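Long-range contacts in malate dehydrogenase (Entamoeba histolytica, PDB 3I0P), which probably catalyses the NAD-dependent interconversion of malate and oxaloacetate: residues V117-T122 with L261-F266; G144-S149 with F280-F285; R148-A153 with L161-L166; W206-G211 with Y231-G236. One frame throughout, in Å; residues are numbered along the deposited sequence.

Interaction 1 of 4, residues V117-T122 with L261-F266; sequences VVRNST and LSIANF
A chi1 of 76° sets Arg119 CG between its own backbone N and carbonyl carbon, and from CG to NE the chain runs extended, so its methylenes pass along the carbonyl of Ser262. The contact joins the end of strand 113-121, in the mixed sheet, to the irregular loop linking helices 244-259 and 269-277. The strand turns a corner at Asn120, where Asn120 and Ser121 both face Leu282 in a G1 beta bulge. Arg119 NH1 donates to Ser262 O over 2.9 Å at 158°; the oxygen sits at the guanidinium edge, in its plane, whereas NH1 approaches from above the carbonyl plane. Nearer the backbone, Arg119 CB meets Ala264 CB at 3.8 Å. Ser262 OG is turned to Val118 O at 3.0 Å, a weak bond whose proton is also within reach of Ser258 O. At the other end Val117 crosses Leu261 at about a right angle, with its CG2 branch 3.7 Å from Ser262 CB. Phe294 of the second subunit packs on Val117 and Phe300 of that subunit on Leu261. Where the two segments part, one water accepts from Asn120 N at 3.0 Å and from Asn265 N at 3.1 Å.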
# COMPACT_ATOMS: atom_id res chain seq x y z
N VAL A 117 -7.92 -7.82 -14.12
CA VAL A 117 -6.64 -8.50 -13.88
C VAL A 117 -6.13 -9.17 -15.16
O VAL A 117 -6.91 -9.50 -16.06
CB VAL A 117 -6.69 -9.50 -12.69
CG1 VAL A 117 -6.97 -8.75 -11.39
CG2 VAL A 117 -7.74 -10.59 -12.92
N VAL A 118 -4.81 -9.36 -15.24
CA VAL A 118 -4.19 -9.89 -16.44
C VAL A 118 -3.23 -11.03 -16.09
O VAL A 118 -2.47 -10.91 -15.12
CB VAL A 118 -3.40 -8.80 -17.22
CG1 VAL A 118 -2.80 -9.37 -18.48
CG2 VAL A 118 -4.30 -7.60 -17.56
N ARG A 119 -3.30 -12.11 -16.86
CA ARG A 119 -2.28 -13.17 -16.86
C ARG A 119 -1.59 -13.27 -18.24
O ARG A 119 -2.09 -12.73 -19.24
CB ARG A 119 -2.88 -14.52 -16.47
CG ARG A 119 -3.69 -15.21 -17.55
CD ARG A 119 -3.80 -16.73 -17.36
NE ARG A 119 -4.83 -17.29 -18.24
CZ ARG A 119 -6.09 -17.55 -17.89
NH1 ARG A 119 -6.51 -17.36 -16.64
NH2 ARG A 119 -6.93 -18.03 -18.79
N ASN A 120 -0.44 -13.97 -18.28
CA ASN A 120 0.27 -14.25 -19.53
C ASN A 120 0.56 -12.95 -20.30
O ASN A 120 0.24 -12.81 -21.49
CB ASN A 120 -0.51 -15.31 -20.35
CG ASN A 120 0.16 -15.66 -21.70
OD1 ASN A 120 1.38 -15.72 -21.84
ND2 ASN A 120 -0.68 -15.92 -22.70
N SER A 121 1.15 -12.00 -19.59
CA SER A 121 1.54 -10.71 -20.14
C SER A 121 3.05 -10.52 -20.00
O SER A 121 3.76 -11.42 -19.53
CB SER A 121 0.79 -9.59 -19.42
OG SER A 121 0.99 -8.33 -20.05
N THR A 122 3.54 -9.36 -20.42
CA THR A 122 4.96 -9.07 -20.35
C THR A 122 5.19 -7.73 -19.67
O THR A 122 4.23 -7.10 -19.22
CB THR A 122 5.62 -9.09 -21.76
OG1 THR A 122 4.95 -8.17 -22.63
CG2 THR A 122 5.57 -10.49 -22.37
N LEU A 261 -5.67 -13.81 -8.94
CA LEU A 261 -6.98 -13.58 -9.53
C LEU A 261 -7.02 -13.94 -11.02
O LEU A 261 -8.03 -14.43 -11.51
CB LEU A 261 -7.45 -12.15 -9.26
CG LEU A 261 -7.73 -11.81 -7.78
CD1 LEU A 261 -7.75 -10.31 -7.53
CD2 LEU A 261 -9.02 -12.45 -7.27
N SER A 262 -5.91 -13.75 -11.72
CA SER A 262 -5.83 -14.05 -13.15
C SER A 262 -5.19 -15.42 -13.49
O SER A 262 -5.18 -15.81 -14.65
CB SER A 262 -5.02 -12.95 -13.85
OG SER A 262 -3.70 -12.90 -13.32
N ILE A 263 -4.65 -16.11 -12.48
CA ILE A 263 -3.85 -17.34 -12.65
C ILE A 263 -2.56 -17.13 -13.48
O ILE A 263 -2.32 -17.80 -14.49
CB ILE A 263 -4.66 -18.58 -13.18
CG1 ILE A 263 -6.11 -18.57 -12.68
CG2 ILE A 263 -3.98 -19.87 -12.74
CD1 ILE A 263 -7.01 -19.64 -13.32
N ALA A 264 -1.73 -16.19 -13.04
CA ALA A 264 -0.45 -15.89 -13.69
C ALA A 264 0.67 -16.56 -12.93
O ALA A 264 0.49 -16.94 -11.77
CB ALA A 264 -0.20 -14.38 -13.73
N ASN A 265 1.82 -16.70 -13.58
CA ASN A 265 3.04 -17.13 -12.89
C ASN A 265 3.32 -16.23 -11.69
O ASN A 265 3.12 -15.01 -11.74
CB ASN A 265 4.24 -17.10 -13.84
CG ASN A 265 4.06 -18.02 -15.04
OD1 ASN A 265 3.49 -19.10 -14.93
ND2 ASN A 265 4.55 -17.57 -16.19
N PHE A 266 3.78 -16.84 -10.60
CA PHE A 266 4.10 -16.10 -9.39
C PHE A 266 5.49 -16.48 -8.88
O PHE A 266 5.95 -17.61 -9.09
CB PHE A 266 3.04 -16.32 -8.30
CG PHE A 266 2.76 -17.77 -8.01
CD1 PHE A 266 1.75 -18.45 -8.70
CD2 PHE A 266 3.51 -18.46 -7.06
CE1 PHE A 266 1.50 -19.80 -8.44
CE2 PHE A 266 3.25 -19.81 -6.80
CZ PHE A 266 2.25 -20.48 -7.49
O HOH W 1 1.28 -15.70 -16.51

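Interaction 2 of 4, residues G144-S149 with F280-F285; sequences GTNARS and FSLGHF. With NAD (nicotinamide-adenine-dinucleotide), chain B.
Phe285 lays one face of its ring over Gly144, whose backbone N stands 3.5 Å above the ring plane, offset toward the rim. A chi1 of 70° folds the ring back across the neighbouring strand. Strands 139-145 and 282-290 are antiparallel neighbours in the mixed sheet: Gly144 and Phe285 form a hydrogen-bonded pair, with Phe285 N to Gly144 O at 3.1 Å, and Thr145 and His284 the next, non-hydrogen-bonded pair. Past the end of strand 139-145, Asn146 continues the pairing: its OD1 accepts from Gly283 N at 2.9 Å, in plane and on a lone pair, while Asn146 N reaches Gly283 O at 3.3 Å. Further out, Phe280 CE1 lies over one face of the Arg148 guanidinium, the planes 37° apart, and Glu271 takes the charge in a salt bridge. On the far side of the sheet from Phe285, Thr145 and His284 run side by side, and ND1 donates to Thr145 OG1 at 2.8 Å in the imidazole plane. As donor, ND1 carries the proton, and with NE2 probably bonded to Ser121 OG the ring's rotation should be held. As Thr145 CG2 lies 3.7 Å from NAD O7N, His284 is a second-shell residue consistent with positioning Thr145 beside the nicotinamide carboxamide.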
# COMPACT_ATOMS: atom_id res chain seq x y z
N GLY A 144 -0.65 -2.47 -10.31
CA GLY A 144 0.63 -3.10 -9.99
C GLY A 144 0.90 -4.30 -10.88
O GLY A 144 0.07 -4.69 -11.70
N THR A 145 2.08 -4.88 -10.71
CA THR A 145 2.53 -6.00 -11.52
C THR A 145 3.46 -6.83 -10.67
O THR A 145 4.10 -6.30 -9.77
CB THR A 145 3.27 -5.52 -12.82
OG1 THR A 145 3.57 -6.64 -13.66
CG2 THR A 145 4.57 -4.79 -12.49
N ASN A 146 3.53 -8.14 -10.92
CA ASN A 146 4.64 -8.90 -10.36
C ASN A 146 5.81 -8.90 -11.34
O ASN A 146 5.69 -8.40 -12.46
CB ASN A 146 4.24 -10.31 -9.88
CG ASN A 146 3.60 -11.19 -10.96
OD1 ASN A 146 3.49 -10.81 -12.14
ND2 ASN A 146 3.18 -12.38 -10.55
N ALA A 147 6.96 -9.41 -10.90
CA ALA A 147 8.17 -9.44 -11.71
C ALA A 147 9.03 -10.60 -11.24
O ALA A 147 8.74 -11.21 -10.22
CB ALA A 147 8.92 -8.12 -11.58
N ARG A 148 10.09 -10.92 -12.00
CA ARG A 148 10.99 -12.02 -11.63
C ARG A 148 11.62 -11.80 -10.25
O ARG A 148 11.89 -10.66 -9.85
CB ARG A 148 12.08 -12.23 -12.68
CG ARG A 148 13.20 -11.19 -12.69
CD ARG A 148 14.25 -11.52 -13.74
NE ARG A 148 15.07 -12.68 -13.37
CZ ARG A 148 16.18 -13.06 -14.02
NH1 ARG A 148 16.60 -12.38 -15.09
NH2 ARG A 148 16.85 -14.13 -13.61
N SER A 149 11.83 -12.89 -9.52
CA SER A 149 12.43 -12.86 -8.19
C SER A 149 13.73 -12.04 -8.13
O SER A 149 14.68 -12.28 -8.88
CB SER A 149 12.70 -14.28 -7.70
OG SER A 149 11.54 -15.07 -7.87
N PHE A 280 9.14 -14.33 -20.57
CA PHE A 280 8.72 -13.87 -19.24
C PHE A 280 7.23 -13.62 -19.23
O PHE A 280 6.76 -12.65 -19.83
CB PHE A 280 9.44 -12.59 -18.81
CG PHE A 280 10.89 -12.80 -18.45
CD1 PHE A 280 11.24 -13.44 -17.26
CD2 PHE A 280 11.90 -12.35 -19.29
CE1 PHE A 280 12.57 -13.64 -16.92
CE2 PHE A 280 13.23 -12.54 -18.97
CZ PHE A 280 13.58 -13.18 -17.78
N SER A 281 6.48 -14.50 -18.56
CA SER A 281 5.02 -14.40 -18.50
C SER A 281 4.61 -13.96 -17.09
O SER A 281 4.92 -14.63 -16.11
CB SER A 281 4.39 -15.73 -18.90
OG SER A 281 2.97 -15.70 -18.82
N LEU A 282 3.90 -12.82 -17.03
CA LEU A 282 3.65 -12.04 -15.80
C LEU A 282 2.17 -11.73 -15.61
O LEU A 282 1.37 -11.87 -16.54
CB LEU A 282 4.37 -10.69 -15.87
CG LEU A 282 5.88 -10.58 -15.94
CD1 LEU A 282 6.25 -9.15 -16.27
CD2 LEU A 282 6.52 -10.96 -14.64
N GLY A 283 1.81 -11.28 -14.41
CA GLY A 283 0.48 -10.77 -14.13
C GLY A 283 0.46 -9.29 -13.78
O GLY A 283 1.51 -8.72 -13.41
N HIS A 284 -0.72 -8.69 -13.91
CA HIS A 284 -0.97 -7.28 -13.57
C HIS A 284 -2.37 -7.16 -12.99
O HIS A 284 -3.25 -7.98 -13.30
CB HIS A 284 -0.95 -6.38 -14.81
CG HIS A 284 0.15 -6.66 -15.80
ND1 HIS A 284 1.48 -6.81 -15.45
CD2 HIS A 284 0.11 -6.74 -17.16
CE1 HIS A 284 2.20 -7.00 -16.54
NE2 HIS A 284 1.40 -6.95 -17.59
N PHE A 285 -2.61 -6.11 -12.20
CA PHE A 285 -3.97 -5.74 -11.78
C PHE A 285 -4.19 -4.25 -11.94
O PHE A 285 -3.24 -3.46 -11.84
CB PHE A 285 -4.26 -6.17 -10.34
CG PHE A 285 -3.52 -5.38 -9.30
CD1 PHE A 285 -4.13 -4.32 -8.66
CD2 PHE A 285 -2.21 -5.73 -8.95
CE1 PHE A 285 -3.45 -3.58 -7.67
CE2 PHE A 285 -1.52 -5.00 -7.98
CZ PHE A 285 -2.14 -3.93 -7.33
PA NAD B . 11.22 5.99 -6.45
O1A NAD B . 11.89 6.79 -7.54
O2A NAD B . 12.02 5.60 -5.25
O5B NAD B . 9.95 6.85 -5.98
C5B NAD B . 9.03 7.37 -6.97
C4B NAD B . 7.72 7.85 -6.34
O4B NAD B . 7.93 8.52 -5.09
C3B NAD B . 7.01 8.87 -7.21
O3B NAD B . 5.59 8.74 -7.00
C2B NAD B . 7.49 10.20 -6.68
O2B NAD B . 6.56 11.25 -6.93
C1B NAD B . 7.60 9.91 -5.19
N9A NAD B . 8.62 10.73 -4.47
C8A NAD B . 9.94 10.74 -4.66
N7A NAD B . 10.50 11.59 -3.77
C5A NAD B . 9.51 12.11 -3.01
C6A NAD B . 9.46 13.01 -1.94
N6A NAD B . 10.59 13.60 -1.47
N1A NAD B . 8.27 13.33 -1.38
C2A NAD B . 7.13 12.78 -1.84
N3A NAD B . 7.15 11.90 -2.85
C4A NAD B . 8.32 11.55 -3.45
O3 NAD B . 10.48 4.68 -7.06
PN NAD B . 11.15 3.33 -7.69
O1N NAD B . 10.78 2.18 -6.78
O2N NAD B . 12.59 3.58 -8.06
O5D NAD B . 10.35 3.12 -9.06
C5D NAD B . 10.70 3.87 -10.24
C4D NAD B . 9.90 3.37 -11.44
O4D NAD B . 10.23 2.01 -11.73
C3D NAD B . 8.39 3.40 -11.18
O3D NAD B . 7.79 4.17 -12.23
C2D NAD B . 7.95 1.94 -11.18
O2D NAD B . 6.66 1.68 -11.76
C1D NAD B . 9.02 1.29 -12.03
N1N NAD B . 9.14 -0.14 -11.77
C2N NAD B . 8.59 -1.00 -12.66
C3N NAD B . 8.67 -2.38 -12.45
C7N NAD B . 8.07 -3.35 -13.43
O7N NAD B . 8.17 -4.55 -13.22
N7N NAD B . 7.44 -2.88 -14.51
C4N NAD B . 9.33 -2.86 -11.32
C5N NAD B . 9.88 -1.95 -10.41
C6N NAD B . 9.77 -0.58 -10.66

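Interaction 3 of 4, residues R148-A153 with L161-L166; sequences RSSVAA and LGTNPL. With NAD (nicotinamide-adenine-dinucleotide), chain B.
Arg148 opens the segment with its backbone turned to the loop that returns toward strand 166-170, and the two arms meet in a single antiparallel bridge, Val151 with Leu161, widened by a classic beta bulge. Its carbonyl O receives a C-H...O contact from Gly162 CA at 3.4 Å and a hydrogen bond from a water that also meets Ser150 OG and accepts from Thr163 N, so three residues are tied through one solvent molecule. The guanidinium plays no part here and pairs with Glu271. Ser149 turns its side chain away, with OG bonded to Ile160 O. Ser150 and Val151 then both face Leu161, the mark of the bulge: Leu161 O accepts from Ser150 N at 2.9 Å, nearly straight at 173° but from well above the carbonyl plane, and from Val151 N at 2.7 Å, in that plane. Two donors thus grip one buried carbonyl oxygen, and Leu161 N answers to Val151 O at 2.9 Å.

Ser150 OG lies 3.5 Å from Thr163 CG2. At Val151 a chi1 of -178° puts CG1 anti to the backbone N and CG2 beside it, and CG2 reaches Gly162 O at 3.4 Å. After Val151 the chain passes on toward the second subunit, where Ala153 packs against Ile323 of that chain. Just past the bulge, the returning arm brings Thr163 and Pro165 to the cofactor: Pro165 CG lies 3.5 Å from NAD C3N, and Thr163 OG1, between its backbone N and carbonyl carbon, stands 3.2 Å from NAD C4N, the hydride-accepting carbon of the nicotinamide.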
# COMPACT_ATOMS: atom_id res chain seq x y z
N ARG A 148 10.09 -10.92 -12.00
CA ARG A 148 10.99 -12.02 -11.63
C ARG A 148 11.62 -11.80 -10.25
O ARG A 148 11.89 -10.66 -9.85
CB ARG A 148 12.08 -12.23 -12.68
CG ARG A 148 13.20 -11.19 -12.69
CD ARG A 148 14.25 -11.52 -13.74
NE ARG A 148 15.07 -12.68 -13.37
CZ ARG A 148 16.18 -13.06 -14.02
NH1 ARG A 148 16.60 -12.38 -15.09
NH2 ARG A 148 16.85 -14.13 -13.61
N SER A 149 11.83 -12.89 -9.52
CA SER A 149 12.43 -12.86 -8.19
C SER A 149 13.73 -12.04 -8.13
O SER A 149 14.68 -12.28 -8.88
CB SER A 149 12.70 -14.28 -7.70
OG SER A 149 11.54 -15.07 -7.87
N SER A 150 13.73 -11.06 -7.23
CA SER A 150 14.90 -10.24 -6.95
C SER A 150 14.96 -9.82 -5.48
O SER A 150 16.01 -9.39 -4.99
CB SER A 150 14.88 -8.99 -7.83
OG SER A 150 13.88 -8.08 -7.41
N VAL A 151 13.83 -9.95 -4.78
CA VAL A 151 13.68 -9.44 -3.41
C VAL A 151 13.53 -10.57 -2.38
O VAL A 151 12.76 -11.52 -2.59
CB VAL A 151 12.48 -8.42 -3.32
CG1 VAL A 151 12.33 -7.84 -1.91
CG2 VAL A 151 12.63 -7.30 -4.34
N ALA A 152 14.27 -10.46 -1.28
CA ALA A 152 14.17 -11.43 -0.18
C ALA A 152 13.07 -11.07 0.80
O ALA A 152 12.93 -9.90 1.19
CB ALA A 152 15.48 -11.55 0.56
N ALA A 153 12.29 -12.08 1.20
CA ALA A 153 11.34 -11.97 2.31
C ALA A 153 12.05 -11.51 3.58
O ALA A 153 13.29 -11.48 3.63
CB ALA A 153 10.68 -13.32 2.55
N LEU A 161 10.73 -12.64 -4.34
CA LEU A 161 9.67 -11.72 -4.75
C LEU A 161 10.18 -10.74 -5.78
O LEU A 161 11.34 -10.32 -5.73
CB LEU A 161 9.14 -10.95 -3.54
CG LEU A 161 8.08 -11.59 -2.65
CD1 LEU A 161 8.19 -11.06 -1.22
CD2 LEU A 161 6.70 -11.34 -3.22
N GLY A 162 9.32 -10.35 -6.72
CA GLY A 162 9.65 -9.28 -7.65
C GLY A 162 9.78 -7.96 -6.90
O GLY A 162 9.53 -7.89 -5.69
N THR A 163 10.21 -6.92 -7.60
CA THR A 163 10.24 -5.59 -7.03
C THR A 163 8.80 -5.06 -6.89
O THR A 163 8.55 -4.06 -6.22
CB THR A 163 11.08 -4.64 -7.87
OG1 THR A 163 10.80 -4.86 -9.26
CG2 THR A 163 12.56 -4.90 -7.63
N ASN A 164 7.88 -5.75 -7.56
CA ASN A 164 6.44 -5.61 -7.35
C ASN A 164 5.97 -4.19 -7.06
O ASN A 164 5.61 -3.86 -5.93
CB ASN A 164 6.00 -6.58 -6.25
CG ASN A 164 6.11 -8.03 -6.69
OD1 ASN A 164 6.65 -8.31 -7.76
ND2 ASN A 164 5.59 -8.94 -5.87
N PRO A 165 5.97 -3.32 -8.10
CA PRO A 165 5.59 -1.94 -7.86
C PRO A 165 4.09 -1.79 -7.67
O PRO A 165 3.29 -2.62 -8.13
CB PRO A 165 6.06 -1.22 -9.13
CG PRO A 165 5.96 -2.23 -10.19
CD PRO A 165 6.28 -3.56 -9.52
N LEU A 166 3.74 -0.71 -6.97
CA LEU A 166 2.37 -0.31 -6.74
C LEU A 166 2.29 1.14 -7.17
O LEU A 166 3.14 1.95 -6.78
CB LEU A 166 2.04 -0.44 -5.26
CG LEU A 166 0.65 -0.10 -4.75
CD1 LEU A 166 -0.39 -1.05 -5.34
CD2 LEU A 166 0.65 -0.16 -3.22
PA NAD B . 11.22 5.99 -6.45
O1A NAD B . 11.89 6.79 -7.54
O2A NAD B . 12.02 5.60 -5.25
O5B NAD B . 9.95 6.85 -5.98
C5B NAD B . 9.03 7.37 -6.97
C4B NAD B . 7.72 7.85 -6.34
O4B NAD B . 7.93 8.52 -5.09
C3B NAD B . 7.01 8.87 -7.21
O3B NAD B . 5.59 8.74 -7.00
C2B NAD B . 7.49 10.20 -6.68
O2B NAD B . 6.56 11.25 -6.93
C1B NAD B . 7.60 9.91 -5.19
N9A NAD B . 8.62 10.73 -4.47
C8A NAD B . 9.94 10.74 -4.66
N7A NAD B . 10.50 11.59 -3.77
C5A NAD B . 9.51 12.11 -3.01
C6A NAD B . 9.46 13.01 -1.94
N6A NAD B . 10.59 13.60 -1.47
N1A NAD B . 8.27 13.33 -1.38
C2A NAD B . 7.13 12.78 -1.84
N3A NAD B . 7.15 11.90 -2.85
C4A NAD B . 8.32 11.55 -3.45
O3 NAD B . 10.48 4.68 -7.06
PN NAD B . 11.15 3.33 -7.69
O1N NAD B . 10.78 2.18 -6.78
O2N NAD B . 12.59 3.58 -8.06
O5D NAD B . 10.35 3.12 -9.06
C5D NAD B . 10.70 3.87 -10.24
C4D NAD B . 9.90 3.37 -11.44
O4D NAD B . 10.23 2.01 -11.73
C3D NAD B . 8.39 3.40 -11.18
O3D NAD B . 7.79 4.17 -12.23
C2D NAD B . 7.95 1.94 -11.18
O2D NAD B . 6.66 1.68 -11.76
C1D NAD B . 9.02 1.29 -12.03
N1N NAD B . 9.14 -0.14 -11.77
C2N NAD B . 8.59 -1.00 -12.66
C3N NAD B . 8.67 -2.38 -12.45
C7N NAD B . 8.07 -3.35 -13.43
O7N NAD B . 8.17 -4.55 -13.22
N7N NAD B . 7.44 -2.88 -14.51
C4N NAD B . 9.33 -2.86 -11.32
C5N NAD B . 9.88 -1.95 -10.41
C6N NAD B . 9.77 -0.58 -10.66
O HOH W 2 12.07 -8.00 -9.68

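Interaction 4 of 4, residues W206-G211 with Y231-G236; sequences WASMKG and YLHPLG
Two short antiparallel strands, 207-209 and 230-232, make a separate two-stranded sheet. Ser208 and Tyr231 form its hydrogen-bonded pair: Ser208 N reaches Tyr231 O at 3.0 Å and Tyr231 N reaches Ser208 O at 3.1 Å, each donor lying nearly along the C=O axis (171° and 169°). Ala207 and Leu232 form the adjacent non-hydrogen-bonded pair, with CA atoms 4.3 Å apart, and His233 N continues the pattern to Trp206 O at 3.0 Å, this time from above the carbonyl plane.

Ala207 and Leu232 share one face, where Phe192 of helix 189-197 and Leu221 of helix 218-224 cover them. On the other, a chi1 of 52° turns the Tyr231 ring over strand 207-209, so that Ser208 O stands 4.1 Å above the centre of one face and Ser208 CB touches CE1 at 3.8 Å. His233 brings NE2 to Ser208 OG at 2.8 Å, the oxygen at the edge of the imidazole and in its plane.

That bond should restrict the rotation of the imidazole, and either partner could be the donor. Outside the two segments, Tyr231 OH and the backbone Gly211 N both bond to Asp157 OD1, which would be expected to stabilise the charged carboxylate. Lys210 NZ makes a salt bridge to Asp315 of the second subunit and Trp206 NE1 bonds to Val241 O of that subunit, so charge and hydrogen bonding both join this small sheet to the dimer partner.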
# COMPACT_ATOMS: atom_id res chain seq x y z
N TRP A 206 19.94 -1.02 0.23
CA TRP A 206 19.23 -1.56 -0.91
C TRP A 206 19.35 -3.06 -1.13
O TRP A 206 18.41 -3.72 -1.47
CB TRP A 206 19.61 -0.81 -2.16
CG TRP A 206 19.38 0.61 -2.07
CD1 TRP A 206 18.77 1.25 -1.08
CD2 TRP A 206 19.76 1.59 -3.00
NE1 TRP A 206 18.74 2.57 -1.32
CE2 TRP A 206 19.34 2.81 -2.51
CE3 TRP A 206 20.41 1.56 -4.22
CZ2 TRP A 206 19.55 3.97 -3.17
CZ3 TRP A 206 20.60 2.70 -4.88
CH2 TRP A 206 20.19 3.89 -4.36
N ALA A 207 20.52 -3.61 -0.94
CA ALA A 207 20.76 -5.01 -1.30
C ALA A 207 21.82 -5.68 -0.43
O ALA A 207 22.53 -5.02 0.33
CB ALA A 207 21.13 -5.11 -2.77
N SER A 208 21.90 -7.00 -0.55
CA SER A 208 22.85 -7.80 0.22
C SER A 208 23.29 -9.02 -0.56
O SER A 208 22.55 -9.54 -1.41
CB SER A 208 22.24 -8.22 1.56
OG SER A 208 22.16 -7.12 2.46
N MET A 209 24.52 -9.47 -0.30
CA MET A 209 25.01 -10.73 -0.84
C MET A 209 24.40 -11.84 0.01
O MET A 209 23.96 -11.57 1.13
CB MET A 209 26.54 -10.80 -0.79
CG MET A 209 27.29 -9.96 -1.85
SD MET A 209 27.13 -10.49 -3.58
CE MET A 209 27.60 -12.22 -3.52
N LYS A 210 24.35 -13.05 -0.52
CA LYS A 210 23.94 -14.22 0.27
C LYS A 210 24.69 -14.17 1.60
O LYS A 210 25.90 -13.92 1.64
CB LYS A 210 24.27 -15.51 -0.49
CG LYS A 210 23.90 -16.80 0.22
CD LYS A 210 22.57 -17.32 -0.23
CE LYS A 210 22.36 -18.74 0.23
NZ LYS A 210 21.09 -19.28 -0.32
N GLY A 211 23.96 -14.37 2.70
CA GLY A 211 24.52 -14.25 4.04
C GLY A 211 24.29 -12.92 4.72
O GLY A 211 24.57 -12.76 5.91
N TYR A 231 20.27 -10.45 -3.37
CA TYR A 231 18.87 -10.04 -3.32
C TYR A 231 18.68 -8.59 -2.87
O TYR A 231 19.54 -8.02 -2.17
CB TYR A 231 18.08 -10.98 -2.40
CG TYR A 231 18.69 -11.16 -1.03
CD1 TYR A 231 18.53 -10.19 -0.04
CD2 TYR A 231 19.43 -12.30 -0.73
CE1 TYR A 231 19.10 -10.35 1.22
CE2 TYR A 231 20.00 -12.47 0.53
CZ TYR A 231 19.83 -11.49 1.50
OH TYR A 231 20.38 -11.64 2.75
N LEU A 232 17.56 -7.99 -3.28
CA LEU A 232 17.13 -6.67 -2.81
C LEU A 232 16.30 -6.78 -1.53
O LEU A 232 15.65 -7.80 -1.28
CB LEU A 232 16.29 -5.98 -3.89
CG LEU A 232 16.94 -5.50 -5.18
CD1 LEU A 232 15.96 -5.59 -6.32
CD2 LEU A 232 17.44 -4.08 -5.03
N HIS A 233 16.32 -5.73 -0.71
CA HIS A 233 15.50 -5.68 0.51
C HIS A 233 14.15 -5.03 0.24
O HIS A 233 14.05 -4.15 -0.62
CB HIS A 233 16.21 -4.93 1.64
CG HIS A 233 17.49 -5.57 2.08
ND1 HIS A 233 17.51 -6.79 2.72
CD2 HIS A 233 18.77 -5.18 1.95
CE1 HIS A 233 18.77 -7.12 2.98
NE2 HIS A 233 19.55 -6.16 2.52
N PRO A 234 13.11 -5.44 0.98
CA PRO A 234 11.83 -4.75 0.89
C PRO A 234 11.92 -3.35 1.49
O PRO A 234 12.86 -3.05 2.23
CB PRO A 234 10.89 -5.61 1.75
CG PRO A 234 11.64 -6.89 2.02
CD PRO A 234 13.07 -6.53 1.98
N LEU A 235 10.95 -2.49 1.16
CA LEU A 235 10.79 -1.24 1.91
C LEU A 235 10.71 -1.55 3.43
O LEU A 235 9.90 -2.37 3.88
CB LEU A 235 9.57 -0.46 1.42
CG LEU A 235 9.12 0.81 2.16
CD1 LEU A 235 10.16 1.93 2.08
CD2 LEU A 235 7.77 1.28 1.64
N GLY A 236 11.60 -0.93 4.19
CA GLY A 236 11.73 -1.24 5.61
C GLY A 236 13.01 -2.01 5.93
O GLY A 236 13.30 -2.27 7.09
O HOH W 3 15.72 -2.50 -2.33

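How the interactions relate
From the N terminus, residues 117-122 open the first long loop, closed by 261-266 in interaction 1. Residues 144-149 open a second before that one shuts, and 280-285 close it, so interactions 1 and 2 cross. Strands 113-121 and 282-290 are neighbours in the mixed sheet, and Val118 N lies 2.9 Å from His284 O. Interaction 3 begins where interaction 2 does, sharing Arg148 and Ser149, but closes within a few residues; interaction 4 comes after it, within the spans of both interactions 1 and 2. Ser150 O to Leu232 N, 2.7 Å, a probable hydrogen bond, links the loop of interaction 3 to the small sheet, so contacts run from the central sheet past NAD to the second subunit.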